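Local coordinates for protein ATP12 ATPase (Paracoccus denitrificans, PDB 2R31) that probably acts as a chaperone in the assembly of the F1 part of ATP synthase, at residues A[12-16]-A[28-32]; A[45-49]-A[233-238]; A[101-105]-A[120-124]. All coordinates share one frame. Residues are numbered along the deposited sequence.

Interaction 1: A[12-16]-A[28-32]; sequences FWASV and LLDER
The carboxylate of D30 receives two consecutive backbone amides: A14 N donates to D30 OD2 at 2.9 Å and S15 N to D30 OD1 at 2.7 Å. S15 OG, on a p rotamer, adds a bond of 2.8 Å to D30 OD1. In return D30 N donates to S15 O at 2.8 Å, with the two CA atoms 4.9 Å apart. D30 and E31, with positive phi (43° and 74°), are central in a type I' turn from L29 to R32, closed by R32 N to L29 O at 3.1 Å. V16, first in strand 16-21, faces L29, at the end of strand 24-29, as an antiparallel non-hydrogen-bonded pair, CA atoms 4.8 Å apart. L29 (chi1 m, chi2 t) puts CD2 4.0 Å from V16 CG2 and 4.0 Å from the centroid of the five-membered ring of W13 (chi1 p), a CH-pi contact; W57 of helix 47-58 touches W13 and L29. Polar bonds thus fix the exposed turn, while apolar groups gather towards the helix.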
ATOM      1  N   PHE A  12     -26.322 -13.243  -7.589  1.00 10.77           N
ATOM      2  CA  PHE A  12     -27.077 -13.986  -8.610  1.00 11.62           C
ATOM      3  C   PHE A  12     -26.423 -15.300  -8.946  1.00 11.05           C
ATOM      4  O   PHE A  12     -26.892 -15.975  -9.872  1.00 14.73           O
ATOM      5  CB  PHE A  12     -27.302 -13.112  -9.870  1.00 11.75           C
ATOM      6  CG  PHE A  12     -26.014 -12.742 -10.536  1.00 12.37           C
ATOM      7  CD1 PHE A  12     -25.359 -13.551 -11.443  1.00 16.59           C
ATOM      8  CD2 PHE A  12     -25.405 -11.524 -10.258  1.00 13.85           C
ATOM      9  CE1 PHE A  12     -24.181 -13.134 -12.024  1.00 22.08           C
ATOM     10  CE2 PHE A  12     -24.212 -11.132 -10.836  1.00 17.30           C
ATOM     11  CZ  PHE A  12     -23.547 -11.960 -11.733  1.00 21.67           C
ATOM     12  N   TRP A  13     -25.300 -15.666  -8.292  1.00 10.34           N
ATOM     13  CA  TRP A  13     -24.581 -16.902  -8.554  1.00 10.07           C
ATOM     14  C   TRP A  13     -24.720 -17.810  -7.353  1.00  9.36           C
ATOM     15  O   TRP A  13     -24.781 -17.383  -6.217  1.00 12.12           O
ATOM     16  CB  TRP A  13     -23.073 -16.612  -8.837  1.00 10.50           C
ATOM     17  CG  TRP A  13     -22.397 -15.933  -7.688  1.00 10.42           C
ATOM     18  CD1 TRP A  13     -21.682 -16.522  -6.669  1.00 11.88           C
ATOM     19  CD2 TRP A  13     -22.389 -14.546  -7.396  1.00  9.62           C
ATOM     20  NE1 TRP A  13     -21.224 -15.578  -5.784  1.00 11.27           N
ATOM     21  CE2 TRP A  13     -21.635 -14.364  -6.181  1.00 10.04           C
ATOM     22  CE3 TRP A  13     -22.890 -13.390  -8.020  1.00  9.83           C
ATOM     23  CZ2 TRP A  13     -21.453 -13.135  -5.626  1.00 10.93           C
ATOM     24  CZ3 TRP A  13     -22.684 -12.161  -7.418  1.00 10.66           C
ATOM     25  CH2 TRP A  13     -21.977 -12.056  -6.251  1.00 11.49           C
ATOM     26  N   ALA A  14     -24.639 -19.106  -7.635  1.00  9.11           N
ATOM     27  CA  ALA A  14     -24.662 -20.112  -6.600  1.00  9.92           C
ATOM     28  C   ALA A  14     -23.263 -20.484  -6.142  1.00 12.06           C
ATOM     29  O   ALA A  14     -22.954 -20.424  -4.943  1.00 16.03           O
ATOM     30  CB  ALA A  14     -25.487 -21.344  -7.025  1.00 11.76           C
ATOM     31  N   SER A  15     -22.406 -20.828  -7.094  1.00 11.64           N
ATOM     32  CA  SER A  15     -21.117 -21.415  -6.834  0.83 11.35           C
ATOM     33  C   SER A  15     -19.960 -20.462  -7.169  1.00  9.42           C
ATOM     34  O   SER A  15     -20.091 -19.586  -8.024  1.00  8.85           O
ATOM     35  CB  SER A  15     -20.899 -22.699  -7.662  0.83 13.33           C
ATOM     36  OG  SER A  15     -20.686 -22.425  -9.030  0.83 14.71           O
ATOM     37  N   VAL A  16     -18.834 -20.661  -6.493  1.00  9.04           N
ATOM     38  CA  VAL A  16     -17.609 -19.907  -6.706  1.00  8.46           C
ATOM     39  C   VAL A  16     -16.456 -20.933  -6.771  1.00  8.81           C
ATOM     40  O   VAL A  16     -16.400 -21.853  -5.943  1.00 12.16           O
ATOM     41  CB  VAL A  16     -17.317 -18.892  -5.602  1.00  9.59           C
ATOM     42  CG1 VAL A  16     -16.087 -18.098  -5.912  1.00 11.52           C
ATOM     43  CG2 VAL A  16     -18.518 -17.964  -5.427  1.00  9.98           C
ATOM     44  N   LEU A  28     -14.236 -17.948 -10.765  1.00  8.95           N
ATOM     45  CA  LEU A  28     -15.434 -18.356 -11.478  1.00  9.70           C
ATOM     46  C   LEU A  28     -16.663 -18.214 -10.611  1.00  9.43           C
ATOM     47  O   LEU A  28     -16.739 -18.756  -9.517  1.00 11.49           O
ATOM     48  CB  LEU A  28     -15.306 -19.843 -11.885  1.00 10.98           C
ATOM     49  CG  LEU A  28     -14.040 -20.277 -12.627  1.00 12.66           C
ATOM     50  CD1 LEU A  28     -14.047 -21.787 -12.890  1.00 17.17           C
ATOM     51  CD2 LEU A  28     -13.980 -19.460 -13.878  1.00 16.08           C
ATOM     52  N   LEU A  29     -17.649 -17.522 -11.140  1.00  8.36           N
ATOM     53  CA  LEU A  29     -18.993 -17.385 -10.533  1.00  8.49           C
ATOM     54  C   LEU A  29     -19.903 -18.247 -11.377  1.00  8.42           C
ATOM     55  O   LEU A  29     -20.115 -17.899 -12.555  1.00  8.80           O
ATOM     56  CB  LEU A  29     -19.455 -15.937 -10.495  1.00  9.78           C
ATOM     57  CG  LEU A  29     -18.529 -14.929  -9.830  1.00 12.17           C
ATOM     58  CD1 LEU A  29     -19.168 -13.518  -9.811  1.00 17.64           C
ATOM     59  CD2 LEU A  29     -18.188 -15.365  -8.439  1.00 13.58           C
ATOM     60  N   ASP A  30     -20.417 -19.352 -10.826  0.61  8.52           N
ATOM     61  CA  ASP A  30     -21.175 -20.308 -11.616  0.61  7.88           C
ATOM     62  C   ASP A  30     -20.487 -20.560 -12.964  0.61  8.27           C
ATOM     63  O   ASP A  30     -21.120 -20.463 -14.006  0.61  9.92           O
ATOM     64  CB  ASP A  30     -22.636 -19.898 -11.819  0.61  8.47           C
ATOM     65  CG  ASP A  30     -23.456 -20.203 -10.601  0.61  7.97           C
ATOM     66  OD1 ASP A  30     -23.048 -20.993  -9.711  0.61 10.71           O
ATOM     67  OD2 ASP A  30     -24.561 -19.630 -10.527  0.61  9.44           O
ATOM     68  N   GLU A  31     -19.201 -20.884 -12.871  1.00  8.80           N
ATOM     69  CA  GLU A  31     -18.375 -21.376 -13.971  1.00  9.63           C
ATOM     70  C   GLU A  31     -17.999 -20.301 -14.969  1.00 10.49           C
ATOM     71  O   GLU A  31     -17.408 -20.599 -15.994  1.00 14.83           O
ATOM     72  CB  GLU A  31     -18.996 -22.558 -14.722  1.00 12.00           C
ATOM     73  CG  GLU A  31     -19.304 -23.701 -13.757  1.00 13.00           C
ATOM     74  CD  GLU A  31     -18.125 -24.330 -13.086  1.00 15.97           C
ATOM     75  OE1 GLU A  31     -16.953 -24.190 -13.547  1.00 21.11           O
ATOM     76  OE2 GLU A  31     -18.304 -25.046 -12.059  1.00 27.91           O
ATOM     77  N   ARG A  32     -18.250 -19.046 -14.693  1.00 10.55           N
ATOM     78  CA  ARG A  32     -17.910 -17.939 -15.557  1.00 10.54           C
ATOM     79  C   ARG A  32     -16.867 -17.047 -14.944  1.00  9.99           C
ATOM     80  O   ARG A  32     -17.071 -16.556 -13.808  1.00 10.81           O
ATOM     81  CB  ARG A  32     -19.126 -17.081 -15.802  1.00 12.69           C
ATOM     82  CG  ARG A  32     -18.881 -15.950 -16.726  1.00 16.17           C
ATOM     83  CD  ARG A  32     -20.110 -15.035 -16.732  1.00 17.98           C
ATOM     84  NE  ARG A  32     -20.025 -14.032 -17.729  1.00 20.26           N
ATOM     85  CZ  ARG A  32     -21.100 -13.339 -18.137  1.00 20.95           C
ATOM     86  NH1 ARG A  32     -22.304 -13.541 -17.598  1.00 20.85           N
ATOM     87  NH2 ARG A  32     -20.929 -12.430 -19.076  1.00 25.90           N
TER
HETATM   88  O   HOH W   1     -25.425 -17.533 -12.114  0.50  8.65           O
HETATM   89  O   HOH W   2     -18.101 -21.451 -10.174  1.00 11.41           O
HETATM   90  O   HOH W   3     -20.496 -24.699 -10.444  1.00 29.68           O

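Interaction 2: A[45-49]-A[233-238]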
ATOM      1  N   PRO A  45      -2.074 -13.388 -10.343  1.00  7.42           N
ATOM      2  CA  PRO A  45      -0.735 -14.009 -10.472  1.00  7.70           C
ATOM      3  C   PRO A  45      -0.543 -15.262  -9.653  1.00  7.80           C
ATOM      4  O   PRO A  45       0.406 -16.013  -9.935  1.00 10.23           O
ATOM      5  CB  PRO A  45       0.221 -12.908 -10.011  1.00  8.92           C
ATOM      6  CG  PRO A  45      -0.620 -12.085  -9.085  1.00  9.28           C
ATOM      7  CD  PRO A  45      -1.964 -12.050  -9.734  1.00  7.56           C
ATOM      8  N   THR A  46      -1.342 -15.495  -8.618  0.92  7.40           N
ATOM      9  CA  THR A  46      -1.120 -16.602  -7.678  0.92  7.48           C
ATOM     10  C   THR A  46      -2.429 -17.298  -7.361  0.92  6.92           C
ATOM     11  O   THR A  46      -3.499 -16.705  -7.298  0.92  8.05           O
ATOM     12  CB  THR A  46      -0.449 -16.148  -6.362  0.92  7.48           C
ATOM     13  OG1 THR A  46      -1.405 -15.271  -5.720  0.92  7.83           O
ATOM     14  CG2 THR A  46       0.842 -15.400  -6.580  0.92  7.94           C
ATOM     15  N   GLU A  47      -2.281 -18.585  -7.016  1.00  7.64           N
ATOM     16  CA  GLU A  47      -3.383 -19.373  -6.492  1.00  8.08           C
ATOM     17  C   GLU A  47      -3.853 -18.763  -5.173  1.00  7.11           C
ATOM     18  O   GLU A  47      -5.061 -18.701  -4.909  1.00  8.11           O
ATOM     19  CB  GLU A  47      -2.971 -20.834  -6.289  1.00  9.59           C
ATOM     20  CG  GLU A  47      -4.160 -21.705  -5.905  1.00 11.12           C
ATOM     21  CD  GLU A  47      -3.810 -23.039  -5.280  1.00 17.48           C
ATOM     22  OE1 GLU A  47      -2.624 -23.203  -4.862  1.00 30.21           O
ATOM     23  OE2 GLU A  47      -4.667 -23.912  -5.153  1.00 19.68           O
ATOM     24  N   ALA A  48      -2.940 -18.321  -4.319  1.00  7.68           N
ATOM     25  CA  ALA A  48      -3.323 -17.816  -2.993  1.00  7.60           C
ATOM     26  C   ALA A  48      -4.226 -16.607  -3.141  1.00  6.77           C
ATOM     27  O   ALA A  48      -5.225 -16.488  -2.415  1.00  7.40           O
ATOM     28  CB  ALA A  48      -2.097 -17.448  -2.185  1.00  8.66           C
ATOM     29  N   LEU A  49      -3.905 -15.674  -4.052  1.00  6.76           N
ATOM     30  CA  LEU A  49      -4.773 -14.540  -4.236  1.00  6.35           C
ATOM     31  C   LEU A  49      -6.117 -14.970  -4.841  1.00  5.83           C
ATOM     32  O   LEU A  49      -7.176 -14.471  -4.428  1.00  6.69           O
ATOM     33  CB  LEU A  49      -4.136 -13.448  -5.110  1.00  6.35           C
ATOM     34  CG  LEU A  49      -5.001 -12.235  -5.323  1.00  6.63           C
ATOM     35  CD1 LEU A  49      -5.323 -11.503  -4.027  1.00  7.09           C
ATOM     36  CD2 LEU A  49      -4.395 -11.248  -6.303  1.00  7.96           C
ATOM     37  N   PHE A 233      -2.376  -7.829   0.382  1.00  5.52           N
ATOM     38  CA  PHE A 233      -2.290  -8.011  -1.052  1.00  5.23           C
ATOM     39  C   PHE A 233      -0.858  -8.303  -1.466  1.00  4.89           C
ATOM     40  O   PHE A 233      -0.631  -9.164  -2.350  1.00  5.76           O
ATOM     41  CB  PHE A 233      -2.851  -6.750  -1.739  1.00  5.59           C
ATOM     42  CG  PHE A 233      -3.162  -6.910  -3.197  1.00  5.30           C
ATOM     43  CD1 PHE A 233      -4.245  -7.659  -3.599  1.00  6.70           C
ATOM     44  CD2 PHE A 233      -2.419  -6.322  -4.206  1.00  6.60           C
ATOM     45  CE1 PHE A 233      -4.623  -7.794  -4.915  1.00  7.67           C
ATOM     46  CE2 PHE A 233      -2.801  -6.431  -5.542  1.00  7.19           C
ATOM     47  CZ  PHE A 233      -3.896  -7.146  -5.870  1.00  7.07           C
ATOM     48  N   TRP A 234       0.127  -7.639  -0.878  1.00  4.98           N
ATOM     49  CA  TRP A 234       1.537  -7.931  -1.127  1.00  5.19           C
ATOM     50  C   TRP A 234       1.816  -9.410  -0.864  1.00  4.92           C
ATOM     51  O   TRP A 234       2.356 -10.141  -1.710  1.00  5.92           O
ATOM     52  CB  TRP A 234       2.466  -7.043  -0.238  1.00  5.51           C
ATOM     53  CG  TRP A 234       3.873  -7.525  -0.401  1.00  5.75           C
ATOM     54  CD1 TRP A 234       4.530  -8.382   0.429  1.00  6.38           C
ATOM     55  CD2 TRP A 234       4.767  -7.236  -1.473  1.00  5.58           C
ATOM     56  NE1 TRP A 234       5.777  -8.652  -0.074  1.00  7.00           N
ATOM     57  CE2 TRP A 234       5.960  -7.970  -1.223  1.00  6.22           C
ATOM     58  CE3 TRP A 234       4.723  -6.442  -2.616  1.00  5.81           C
ATOM     59  CZ2 TRP A 234       7.054  -7.927  -2.077  1.00  6.84           C
ATOM     60  CZ3 TRP A 234       5.789  -6.395  -3.459  1.00  6.67           C
ATOM     61  CH2 TRP A 234       6.957  -7.127  -3.196  1.00  6.80           C
ATOM     62  N   HIS A 235       1.496  -9.885   0.337  1.00  5.21           N
ATOM     63  CA  HIS A 235       1.855 -11.246   0.697  1.00  5.71           C
ATOM     64  C   HIS A 235       1.154 -12.264  -0.201  1.00  5.65           C
ATOM     65  O   HIS A 235       1.750 -13.274  -0.612  1.00  6.81           O
ATOM     66  CB  HIS A 235       1.567 -11.518   2.162  1.00  6.95           C
ATOM     67  CG  HIS A 235       2.477 -10.808   3.093  1.00  8.35           C
ATOM     68  ND1 HIS A 235       3.832 -10.980   3.066  1.00 10.29           N
ATOM     69  CD2 HIS A 235       2.175  -9.894   4.030  1.00 11.59           C
ATOM     70  CE1 HIS A 235       4.346 -10.165   4.023  1.00 12.74           C
ATOM     71  NE2 HIS A 235       3.356  -9.519   4.642  1.00 12.96           N
ATOM     72  N   LEU A 236      -0.127 -12.043  -0.504  1.00  5.44           N
ATOM     73  CA  LEU A 236      -0.867 -12.998  -1.299  1.00  5.84           C
ATOM     74  C   LEU A 236      -0.392 -13.089  -2.731  1.00  5.99           C
ATOM     75  O   LEU A 236      -0.686 -14.073  -3.398  1.00  8.57           O
ATOM     76  CB  LEU A 236      -2.358 -12.673  -1.282  1.00  5.99           C
ATOM     77  CG  LEU A 236      -3.082 -12.981   0.029  1.00  6.36           C
ATOM     78  CD1 LEU A 236      -4.474 -12.392  -0.022  1.00  7.76           C
ATOM     79  CD2 LEU A 236      -3.161 -14.461   0.311  1.00  8.52           C
ATOM     80  N   THR A 237       0.283 -12.058  -3.233  1.00  5.85           N
ATOM     81  CA  THR A 237       0.740 -12.007  -4.624  1.00  6.65           C
ATOM     82  C   THR A 237       2.174 -12.481  -4.798  1.00  6.84           C
ATOM     83  O   THR A 237       2.671 -12.469  -5.929  1.00  8.57           O
ATOM     84  CB  THR A 237       0.497 -10.633  -5.238  1.00  6.55           C
ATOM     85  OG1 THR A 237       1.205  -9.635  -4.510  1.00  6.97           O
ATOM     86  CG2 THR A 237      -1.004 -10.336  -5.332  1.00  8.33           C
ATOM     87  N   ARG A 238       2.817 -12.969  -3.740  1.00  7.68           N
ATOM     88  CA  ARG A 238       4.170 -13.512  -3.900  1.00  9.19           C
ATOM     89  C   ARG A 238       4.111 -14.925  -4.466  1.00 13.62           C
ATOM     90  O   ARG A 238       3.218 -15.717  -4.116  1.00 16.46           O
ATOM     91  CB  ARG A 238       4.889 -13.548  -2.549  1.00  9.51           C
ATOM     92  CG  ARG A 238       5.104 -12.217  -1.906  1.00  8.83           C
ATOM     93  CD  ARG A 238       5.749 -11.140  -2.770  1.00  8.84           C
ATOM     94  NE  ARG A 238       4.762 -10.419  -3.562  1.00  8.38           N
ATOM     95  CZ  ARG A 238       4.956  -9.869  -4.749  1.00  8.03           C
ATOM     96  NH1 ARG A 238       6.145  -9.917  -5.335  1.00  8.90           N
ATOM     97  NH2 ARG A 238       3.964  -9.238  -5.392  1.00  8.65           N
TER
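Two hydrogen bonds meet on one hydroxyl. T46 OG1 donates at 2.7 Å to L236 O, a carbonyl at the end of helix 214-236, and accepts from L49 N at 3.0 Å. The second bond makes T46 the N-cap of helix 47-58, its p rotamer (chi1 65°) turning the oxygen back over the first turn. The hydrogen bonds therefore tie the start of one helix to the end of the other through one hydroxyl.

Apolar contacts lie beside this polar point. L49 CD2 reaches F233 CE1 at 3.7 Å and T237 CG2 at 3.6 Å, while L49 CD1 lies 4.2 Å from L236 CD1. A48 CB meets L236 CD2 at 4.0 Å, and P45 CG touches T237 CG2 at 4.2 Å. F164 of helix 163-174 packs on P45, L49 and T237, and L71 of helix 70-82 on F233 and L236.

Within the 233-238 segment, R238 bends back, with NE donating to W234 O at 3.0 Å and NH2 to T237 OG1 at 2.9 Å; its guanidinium also forms a salt bridge with D162. The motif is a threonine N-cap whose hydroxyl also donates to a carbonyl in the last turn of the C-terminal helix.

Interaction 3: A[101-105]-A[120-124]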
ATOM      1  N   LEU A 101       8.800  11.318   4.108  1.00  6.80           N
ATOM      2  CA  LEU A 101       8.490  11.694   5.484  1.00  7.04           C
ATOM      3  C   LEU A 101       9.721  11.607   6.397  1.00  7.33           C
ATOM      4  O   LEU A 101       9.922  12.449   7.268  1.00  8.91           O
ATOM      5  CB  LEU A 101       7.404  10.737   5.997  1.00  7.25           C
ATOM      6  CG  LEU A 101       6.840  11.039   7.375  1.00  8.31           C
ATOM      7  CD1 LEU A 101       5.851  12.213   7.313  1.00  9.67           C
ATOM      8  CD2 LEU A 101       6.143   9.799   7.952  1.00  9.87           C
ATOM      9  N   LEU A 102      10.500  10.534   6.243  1.00  7.24           N
ATOM     10  CA  LEU A 102      11.572  10.248   7.184  0.58  7.86           C
ATOM     11  C   LEU A 102      12.742  11.229   7.043  1.00  8.43           C
ATOM     12  O   LEU A 102      13.606  11.281   7.952  1.00 10.14           O
ATOM     13  CB  LEU A 102      12.085   8.838   7.065  0.58  8.03           C
ATOM     14  CG  LEU A 102      11.078   7.701   7.084  0.58  8.72           C
ATOM     15  CD1 LEU A 102      11.829   6.382   7.281  0.58 11.81           C
ATOM     16  CD2 LEU A 102      10.001   7.845   8.166  0.58  9.72           C
ATOM     17  N   SER A 103      12.816  11.954   5.933  1.00  8.51           N
ATOM     18  CA  SER A 103      13.881  12.952   5.697  1.00 10.24           C
ATOM     19  C   SER A 103      13.547  14.306   6.273  1.00 10.40           C
ATOM     20  O   SER A 103      14.469  15.091   6.514  1.00 12.71           O
ATOM     21  CB  SER A 103      14.113  13.178   4.188  1.00 11.47           C
ATOM     22  OG  SER A 103      14.730  12.081   3.575  1.00 13.66           O
ATOM     23  N   TYR A 104      12.297  14.638   6.497  1.00 11.75           N
ATOM     24  CA  TYR A 104      11.868  16.021   6.796  1.00 12.81           C
ATOM     25  C   TYR A 104      11.554  16.134   8.276  1.00 13.50           C
ATOM     26  O   TYR A 104      10.385  15.993   8.711  1.00 18.74           O
ATOM     27  CB  TYR A 104      10.699  16.450   5.831  1.00 15.27           C
ATOM     28  CG  TYR A 104      11.405  16.688   4.518  1.00 13.45           C
ATOM     29  CD1 TYR A 104      12.032  17.916   4.293  1.00 16.39           C
ATOM     30  CD2 TYR A 104      11.502  15.739   3.540  1.00 15.98           C
ATOM     31  CE1 TYR A 104      12.714  18.190   3.124  1.00 16.62           C
ATOM     32  CE2 TYR A 104      12.171  15.971   2.369  1.00 16.23           C
ATOM     33  CZ  TYR A 104      12.777  17.204   2.151  1.00 16.08           C
ATOM     34  OH  TYR A 104      13.465  17.456   0.963  1.00 17.25           O
ATOM     35  N   ARG A 105      12.564  16.375   9.086  1.00 14.34           N
ATOM     36  CA  ARG A 105      12.448  16.398  10.565  1.00 16.00           C
ATOM     37  C   ARG A 105      11.942  17.743  11.009  1.00 15.41           C
ATOM     38  O   ARG A 105      12.087  18.752  10.292  1.00 14.33           O
ATOM     39  CB  ARG A 105      13.832  16.097  11.192  1.00 16.68           C
ATOM     40  CG  ARG A 105      14.587  14.861  10.749  1.00 14.33           C
ATOM     41  CD  ARG A 105      13.908  13.586  11.080  1.00 11.70           C
ATOM     42  NE  ARG A 105      14.373  12.342  10.489  1.00 10.65           N
ATOM     43  CZ  ARG A 105      15.260  11.513  11.024  1.00 10.62           C
ATOM     44  NH1 ARG A 105      15.815  11.815  12.186  1.00 11.74           N
ATOM     45  NH2 ARG A 105      15.555  10.388  10.359  1.00 10.83           N
ATOM     46  N   TRP A 120      12.829   6.930  13.437  1.00  8.35           N
ATOM     47  CA  TRP A 120      13.117   6.965  12.012  1.00  7.86           C
ATOM     48  C   TRP A 120      14.558   6.683  11.632  1.00  8.07           C
ATOM     49  O   TRP A 120      14.819   6.145  10.545  1.00  8.48           O
ATOM     50  CB  TRP A 120      12.709   8.320  11.419  1.00  8.11           C
ATOM     51  CG  TRP A 120      11.223   8.589  11.498  1.00  8.49           C
ATOM     52  CD1 TRP A 120      10.217   7.679  11.761  1.00  9.04           C
ATOM     53  CD2 TRP A 120      10.577   9.847  11.288  1.00  8.64           C
ATOM     54  NE1 TRP A 120       9.015   8.310  11.720  1.00  9.34           N
ATOM     55  CE2 TRP A 120       9.197   9.613  11.444  1.00  9.06           C
ATOM     56  CE3 TRP A 120      11.016  11.112  10.981  1.00  8.94           C
ATOM     57  CZ2 TRP A 120       8.251  10.649  11.313  1.00 10.08           C
ATOM     58  CZ3 TRP A 120      10.081  12.122  10.850  1.00 10.25           C
ATOM     59  CH2 TRP A 120       8.714  11.909  11.014  1.00 10.60           C
ATOM     60  N   ASP A 121      15.519   7.014  12.490  1.00  8.76           N
ATOM     61  CA  ASP A 121      16.918   6.746  12.136  1.00  9.03           C
ATOM     62  C   ASP A 121      17.154   5.254  11.866  1.00  8.68           C
ATOM     63  O   ASP A 121      17.909   4.946  10.943  1.00  9.13           O
ATOM     64  CB  ASP A 121      17.872   7.279  13.192  1.00 11.00           C
ATOM     65  CG  ASP A 121      18.033   8.774  13.244  1.00 12.77           C
ATOM     66  OD1 ASP A 121      17.500   9.477  12.367  1.00 13.87           O
ATOM     67  OD2 ASP A 121      18.668   9.268  14.207  1.00 16.28           O
ATOM     68  N   PRO A 122      16.550   4.305  12.587  1.00  9.10           N
ATOM     69  CA  PRO A 122      16.777   2.893  12.229  1.00  9.25           C
ATOM     70  C   PRO A 122      16.312   2.560  10.839  1.00  8.34           C
ATOM     71  O   PRO A 122      16.882   1.676  10.188  1.00  8.94           O
ATOM     72  CB  PRO A 122      16.004   2.140  13.297  1.00 10.57           C
ATOM     73  CG  PRO A 122      16.024   3.056  14.496  1.00 10.76           C
ATOM     74  CD  PRO A 122      15.840   4.411  13.889  1.00  9.42           C
ATOM     75  N   LEU A 123      15.251   3.192  10.348  1.00  7.80           N
ATOM     76  CA  LEU A 123      14.731   2.940   9.027  1.00  7.87           C
ATOM     77  C   LEU A 123      15.582   3.569   7.937  1.00  7.33           C
ATOM     78  O   LEU A 123      15.800   2.965   6.883  1.00  8.07           O
ATOM     79  CB  LEU A 123      13.239   3.351   8.924  1.00  8.05           C
ATOM     80  CG  LEU A 123      12.447   2.093   9.441  1.00 11.44           C
ATOM     81  CD1 LEU A 123      12.414   1.971  10.881  1.00 10.24           C
ATOM     82  CD2 LEU A 123      11.884   1.446   8.279  1.00 20.47           C
ATOM     83  N   ILE A 124      16.088   4.773   8.195  1.00  7.85           N
ATOM     84  CA  ILE A 124      17.094   5.367   7.326  1.00  8.68           C
ATOM     85  C   ILE A 124      18.303   4.424   7.234  1.00  8.23           C
ATOM     86  O   ILE A 124      18.845   4.203   6.132  1.00  9.17           O
ATOM     87  CB  ILE A 124      17.473   6.786   7.798  1.00  9.49           C
ATOM     88  CG1 ILE A 124      16.289   7.791   7.752  1.00 12.84           C
ATOM     89  CG2 ILE A 124      18.705   7.370   7.086  1.00 12.07           C
ATOM     90  CD1 ILE A 124      15.785   8.095   6.358  1.00 17.13           C
TER
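W120, with the largest buried area here, points its CA-to-CB bond at the 101-105 segment and lays its indole across it. L102 CD2 sits 3.5 Å from the centroid of the five-membered ring, only 6° off the normal, a close CH-pi contact over the face. On the same face L101 CD2 comes within 4.1 Å of W120 CZ2, while R105 NE lies at the ring edge, 3.6 Å from W120 CE3. The indole NE1 is hydrogen-bonded to L198 O, near the end of helix 192-199.

L102 packs between the W120 indole and the side chains of L123 and I124, one turn on in the same helix. Its CD1 meets L123 CB at 3.7 Å and its CB meets I124 CD1 at 3.8 Å, while I180 and L181 of helix 179-186 add further apolar cover.

R105 supplies the polar side. Both NH1 and NH2 lie 2.9 Å from D121 OD1, forming a salt bridge, and NE donates to L102 O at 2.9 Å, which folds the arginine back along its own segment. W120 CB lies over one face of the guanidinium. D121 OD2 is bound by a TRS molecule, probably from the crystallisation liquor.

Strand 104-105 and helix 110-130 are the first two elements of a beta-alpha-beta unit whose second strand, 138-139, runs parallel to the first; this contact packs the helix against the first strand and the residues leading into it.

In the fold
From the N terminus, interaction 1 closes first, a short loop through the hairpin of strands 16-21 and 24-29, before interaction 2 opens at 45-49. Helix 47-58 connects the two: its beginning takes part in interaction 2, and farther along it W57 packs on residues of interaction 1. Interaction 2 closes only at the last modelled residues, bringing C-terminal helix 214-236 back to the N-terminal region. Nested inside that long loop, interaction 3 joins parts of the beta-alpha-beta unit on the other side of the chain's centre. The centres of interactions 1 and 2 are about 22 Å apart; that of interaction 3 is about 48 Å from the first and about 30 Å from the second.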